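Local coordinates for putative metal-dependent isothiocyanate hydrolase SaxA (Pectobacterium carotovorum, PDB 6BRM) that hydrolyses isothiocyanates as a zinc-dependent enzyme of the metallo-beta-lactamase superfamily, at the interface of chains A and B. Numbering follows the deposited sequence. Chains: chain A/B, Putative metal-dependent isothiocyanate hydrolase SaxA.

Contact 1: the interface of chains A and B. Residues chain A 169-170, 173; chain B 125-126, 145-146.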
loop_
_atom_site.group_PDB
_atom_site.type_symbol
_atom_site.label_atom_id
_atom_site.label_comp_id
_atom_site.label_asym_id
_atom_site.label_seq_id
_atom_site.Cartn_x
_atom_site.Cartn_y
_atom_site.Cartn_z
ATOM N N LYS A 169 5.199 -2.127 -0.799
ATOM C CA LYS A 169 4.729 -3.418 -1.303
ATOM C C LYS A 169 3.902 -3.321 -2.588
ATOM O O LYS A 169 4.127 -4.110 -3.497
ATOM C CB LYS A 169 3.965 -4.187 -0.218
ATOM C CG LYS A 169 3.409 -5.533 -0.669
ATOM C CD LYS A 169 2.877 -6.360 0.490
ATOM C CE LYS A 169 1.664 -5.716 1.144
ATOM N NZ LYS A 169 1.114 -6.578 2.222
ATOM N N PRO A 170 2.952 -2.365 -2.680
ATOM C CA PRO A 170 2.210 -2.205 -3.943
ATOM C C PRO A 170 3.068 -2.079 -5.208
ATOM O O PRO A 170 2.624 -2.507 -6.277
ATOM C CB PRO A 170 1.404 -0.928 -3.711
ATOM C CG PRO A 170 1.131 -0.950 -2.250
ATOM C CD PRO A 170 2.362 -1.531 -1.612
ATOM N N LYS A 173 4.207 -5.858 -5.724
ATOM C CA LYS A 173 3.093 -6.633 -6.302
ATOM C C LYS A 173 2.790 -6.263 -7.760
ATOM O O LYS A 173 2.345 -7.114 -8.530
ATOM C CB LYS A 173 1.812 -6.501 -5.460
ATOM C CG LYS A 173 1.744 -7.440 -4.260
ATOM C CD LYS A 173 0.411 -7.311 -3.531
ATOM C CE LYS A 173 0.367 -6.069 -2.645
ATOM N NZ LYS A 173 -0.948 -5.371 -2.621
ATOM N N ASP B 125 -5.868 -3.603 2.168
ATOM C CA ASP B 125 -4.460 -3.929 1.926
ATOM C C ASP B 125 -3.607 -3.314 3.026
ATOM O O ASP B 125 -3.689 -2.118 3.269
ATOM C CB ASP B 125 -3.994 -3.424 0.553
ATOM C CG ASP B 125 -2.643 -4.020 0.128
ATOM O OD1 ASP B 125 -2.517 -5.261 0.085
ATOM O OD2 ASP B 125 -1.710 -3.246 -0.169
ATOM N N GLY B 126 -2.810 -4.146 3.695
ATOM C CA GLY B 126 -1.861 -3.697 4.717
ATOM C C GLY B 126 -0.441 -3.961 4.256
ATOM O O GLY B 126 -0.222 -4.395 3.124
ATOM N N ASP B 145 1.274 -11.202 2.100
ATOM C CA ASP B 145 0.076 -10.378 2.227
ATOM C C ASP B 145 -0.708 -10.780 3.473
ATOM O O ASP B 145 -0.702 -11.949 3.873
ATOM C CB ASP B 145 -0.813 -10.530 0.988
ATOM C CG ASP B 145 -0.123 -10.090 -0.294
ATOM O OD1 ASP B 145 0.573 -9.055 -0.284
ATOM O OD2 ASP B 145 -0.288 -10.780 -1.322
ATOM N N ALA B 146 -1.380 -9.801 4.078
ATOM C CA ALA B 146 -2.272 -10.040 5.215
ATOM C C ALA B 146 -3.306 -8.916 5.302
ATOM O O ALA B 146 -2.958 -7.772 5.603
ATOM C CB ALA B 146 -1.474 -10.141 6.503
#

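Contact 2: the interface of chains A and B. Residues chain A 172, 211; chain B 134-135, 137.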
loop_
_atom_site.group_PDB
_atom_site.type_symbol
_atom_site.label_atom_id
_atom_site.label_comp_id
_atom_site.label_asym_id
_atom_site.label_seq_id
_atom_site.Cartn_x
_atom_site.Cartn_y
_atom_site.Cartn_z
ATOM N N VAL A 172 6.062 -3.649 -5.429
ATOM C CA VAL A 172 6.513 -5.050 -5.550
ATOM C C VAL A 172 5.448 -5.943 -6.206
ATOM O O VAL A 172 5.763 -6.705 -7.130
ATOM C CB VAL A 172 6.957 -5.636 -4.177
ATOM C CG1 VAL A 172 7.145 -7.150 -4.227
ATOM C CG2 VAL A 172 8.242 -4.971 -3.713
ATOM N N MET A 211 14.614 -8.005 -8.041
ATOM C CA MET A 211 13.214 -8.456 -8.090
ATOM C C MET A 211 12.796 -8.957 -9.480
ATOM O O MET A 211 12.052 -9.933 -9.586
ATOM C CB MET A 211 12.281 -7.309 -7.653
ATOM C CG MET A 211 10.964 -7.737 -7.025
ATOM S SD MET A 211 11.121 -8.584 -5.437
ATOM C CE MET A 211 12.178 -7.487 -4.499
ATOM N N TYR B 134 10.414 -5.326 2.614
ATOM C CA TYR B 134 9.828 -5.760 1.331
ATOM C C TYR B 134 10.725 -5.541 0.095
ATOM O O TYR B 134 10.381 -5.999 -0.997
ATOM C CB TYR B 134 8.434 -5.148 1.134
ATOM C CG TYR B 134 7.378 -5.832 1.972
ATOM C CD1 TYR B 134 6.767 -7.000 1.534
ATOM C CD2 TYR B 134 7.007 -5.324 3.217
ATOM C CE1 TYR B 134 5.810 -7.641 2.305
ATOM C CE2 TYR B 134 6.048 -5.955 3.998
ATOM C CZ TYR B 134 5.449 -7.109 3.537
ATOM O OH TYR B 134 4.492 -7.732 4.304
ATOM N N ALA B 135 11.855 -4.852 0.262
ATOM C CA ALA B 135 12.927 -4.847 -0.752
ATOM C C ALA B 135 13.641 -6.204 -0.823
ATOM O O ALA B 135 14.162 -6.581 -1.879
ATOM C CB ALA B 135 13.932 -3.738 -0.475
ATOM N N ALA B 137 13.399 -9.875 -1.317
ATOM C CA ALA B 137 12.451 -10.766 -1.995
ATOM C C ALA B 137 12.121 -12.034 -1.203
ATOM O O ALA B 137 11.059 -12.621 -1.399
ATOM C CB ALA B 137 12.976 -11.140 -3.374
#

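Contact 3: the interface of chains A and B. Residues chain A 167, 207, 211; chain B 132, 134-135.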
loop_
_atom_site.group_PDB
_atom_site.type_symbol
_atom_site.label_atom_id
_atom_site.label_comp_id
_atom_site.label_asym_id
_atom_site.label_seq_id
_atom_site.Cartn_x
_atom_site.Cartn_y
_atom_site.Cartn_z
ATOM N N TRP A 167 9.839 2.838 -2.343
ATOM C CA TRP A 167 9.685 1.384 -2.297
ATOM C C TRP A 167 8.644 1.016 -1.241
ATOM O O TRP A 167 8.857 1.223 -0.046
ATOM C CB TRP A 167 11.011 0.667 -2.007
ATOM C CG TRP A 167 10.965 -0.788 -2.376
ATOM C CD1 TRP A 167 10.401 -1.802 -1.655
ATOM C CD2 TRP A 167 11.478 -1.384 -3.572
ATOM N NE1 TRP A 167 10.535 -2.992 -2.327
ATOM C CE2 TRP A 167 11.192 -2.766 -3.505
ATOM C CE3 TRP A 167 12.160 -0.885 -4.692
ATOM C CZ2 TRP A 167 11.564 -3.655 -4.509
ATOM C CZ3 TRP A 167 12.526 -1.771 -5.698
ATOM C CH2 TRP A 167 12.221 -3.143 -5.599
ATOM N N ARG A 207 17.400 -2.855 -6.329
ATOM C CA ARG A 207 16.306 -3.636 -5.734
ATOM C C ARG A 207 15.323 -4.191 -6.778
ATOM O O ARG A 207 14.874 -5.330 -6.647
ATOM C CB ARG A 207 15.521 -2.789 -4.722
ATOM C CG ARG A 207 16.223 -2.448 -3.417
ATOM C CD ARG A 207 15.444 -1.344 -2.715
ATOM N NE ARG A 207 15.973 -0.965 -1.408
ATOM C CZ ARG A 207 15.520 0.055 -0.667
ATOM N NH1 ARG A 207 14.516 0.825 -1.093
ATOM N NH2 ARG A 207 16.077 0.315 0.514
ATOM N N MET A 211 14.614 -8.005 -8.041
ATOM C CA MET A 211 13.214 -8.456 -8.090
ATOM C C MET A 211 12.796 -8.957 -9.480
ATOM O O MET A 211 12.052 -9.933 -9.586
ATOM C CB MET A 211 12.281 -7.309 -7.653
ATOM C CG MET A 211 10.964 -7.737 -7.025
ATOM S SD MET A 211 11.121 -8.584 -5.437
ATOM C CE MET A 211 12.178 -7.487 -4.499
ATOM N N GLU B 132 11.689 -1.361 3.978
ATOM C CA GLU B 132 12.992 -1.985 3.709
ATOM C C GLU B 132 12.842 -3.500 3.608
ATOM O O GLU B 132 13.353 -4.118 2.671
ATOM C CB GLU B 132 14.030 -1.646 4.798
ATOM C CG GLU B 132 14.123 -0.184 5.251
ATOM C CD GLU B 132 14.047 0.828 4.117
ATOM O OE1 GLU B 132 14.688 0.606 3.063
ATOM O OE2 GLU B 132 13.351 1.852 4.288
ATOM N N TYR B 134 10.414 -5.326 2.614
ATOM C CA TYR B 134 9.828 -5.760 1.331
ATOM C C TYR B 134 10.725 -5.541 0.095
ATOM O O TYR B 134 10.381 -5.999 -0.997
ATOM C CB TYR B 134 8.434 -5.148 1.134
ATOM C CG TYR B 134 7.378 -5.832 1.972
ATOM C CD1 TYR B 134 6.767 -7.000 1.534
ATOM C CD2 TYR B 134 7.007 -5.324 3.217
ATOM C CE1 TYR B 134 5.810 -7.641 2.305
ATOM C CE2 TYR B 134 6.048 -5.955 3.998
ATOM C CZ TYR B 134 5.449 -7.109 3.537
ATOM O OH TYR B 134 4.492 -7.732 4.304
ATOM N N ALA B 135 11.855 -4.852 0.262
ATOM C CA ALA B 135 12.927 -4.847 -0.752
ATOM C C ALA B 135 13.641 -6.204 -0.823
ATOM O O ALA B 135 14.162 -6.581 -1.879
ATOM C CB ALA B 135 13.932 -3.738 -0.475
#

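Contact 1: the interface of chains A and B
The carboxylate of B:Asp125 is met over one face rather than in its plane: the ammonium group of A:Lys173 approaches OD1 from 42° out of that plane. The hydrogen bond from NZ of A:Lys173 to OD1 of B:Asp125 measures 3.1 Å and doubles as a salt bridge, while the same nitrogen reaches OD2 of B:Asp125 at 3.3 Å, weakly. The two side chains arrive from opposite directions. The peptide group of B:Gly126 is also approached from above: A:Lys169 NZ donates a 2.7 Å hydrogen bond to B:Gly126 O from 37° out of the carbonyl plane. The second carboxylate, that of B:Asp145, lies across both lysines: its OD1 makes a longer salt bridge of 3.6 Å to A:Lys169 NZ and also lies beside CD of A:Lys173, at 3.7 Å. A:Lys169 sends CG anti to the backbone N (chi1 179°) and then bends at chi3, which turns the ammonium group towards the carbonyl of B:Gly126. A:Lys173 bends at chi3 and chi4, and its tip thereby reaches B:Asp125. Two lysines thus interleave with two aspartates, an arrangement in which each ammonium group would probably be stabilised by both carboxylates. A:Lys169, A:Pro170 and A:Lys173 occupy the first turns of helix 169-178, whereas B:Asp125 and B:Gly126 follow strand 120-124 and B:Asp145 and B:Ala146 lie in the loop between helix 137-143 and strand 148-152.

Contact 2: the interface of chains A and B
Two helices of the metallo-beta-lactamase fold in chain A, 169-178 and 203-211, here face the 3-10 turn 133-135 and the start of helix 137-143 in chain B. From the second of the chain A helices comes A:Met211, the last residue of its helix, whose thioether lies against B:Ala137. Its sulfur SD is 3.8 Å from the methyl CB of B:Ala137, an apolar contact, and the terminal methyl CE is almost as near, at 3.9 Å, so that both outer atoms of the methionine pack on one small side chain. The same CE sits 3.4 Å from the backbone oxygen O of B:Ala135, two residues before B:Ala137, in the 3-10 turn. The methionine is folded to get there: CG runs roughly anti to the backbone nitrogen (chi1 -152°), and bends at chi2 and chi3 curl the chain, carrying CE towards the backbone of the 3-10 turn. A:Val172 approaches from helix 169-178 through its CG2 branch. CG2, the methyl anti to the carbonyl carbon, touches the backbone oxygen O of B:Tyr134 at 3.6 Å. B:Tyr134 therefore meets A:Val172 through its main chain, its phenol ring pointing away from the methionine.

Contact 3: the interface of chains A and B
A:Arg207 reaches across to chain B along an extended chain, CG anti to the carbonyl carbon (chi1 -71°) and the stretch from CG to NE nearly straight. Beyond CB, the CG methylene comes within 3.9 Å of the methyl CB of B:Ala135. Next along, CD packs on that same methyl at 3.6 Å, and NE passes it at a like distance. At the tip, NH2 forms a salt bridge with OE1 of B:Glu132, 2.9 Å away; the oxygen lies well out of the guanidinium plane, so the pair is a salt bridge without a well-directed hydrogen bond. The guanidinium and carboxylate planes are turned 50° apart, consistent with an electrostatic pairing rather than a flat, two-pronged one. One face of the A:Trp167 indole carries A:Arg207 CD and B:Ala135 CB, both near its rim, each 3.9 Å above the plane. The alanine methyl and the arginine CD lie next to each other over this face. The ring nitrogen NE1 of A:Trp167 gives a weak hydrogen bond of 3.3 Å to the backbone O of B:Tyr134. Together the charge pair and the aromatic face seat the 3-10 turn of chain B against chain A, a docking that would contribute to the two-fold dimer seen in the crystal.

Contacts 2 and 3 are practically continuous, their C-alpha centres about 4 Å apart, and they share A:Met211, B:Tyr134 and B:Ala135. Contact 1 lies about 11 Å from contact 2 and about 13 Å from contact 3. Helix 169-178 of chain A serves contacts 1 and 2, and helix 203-211 serves contacts 2 and 3, so contact 2 bridges a charged patch and one that mixes charge with packing. Two-fold symmetry repeats all three with the chains exchanged. The paired, two-fold related patches are compatible with a dimer, although the structure alone does not show that it persists in solution.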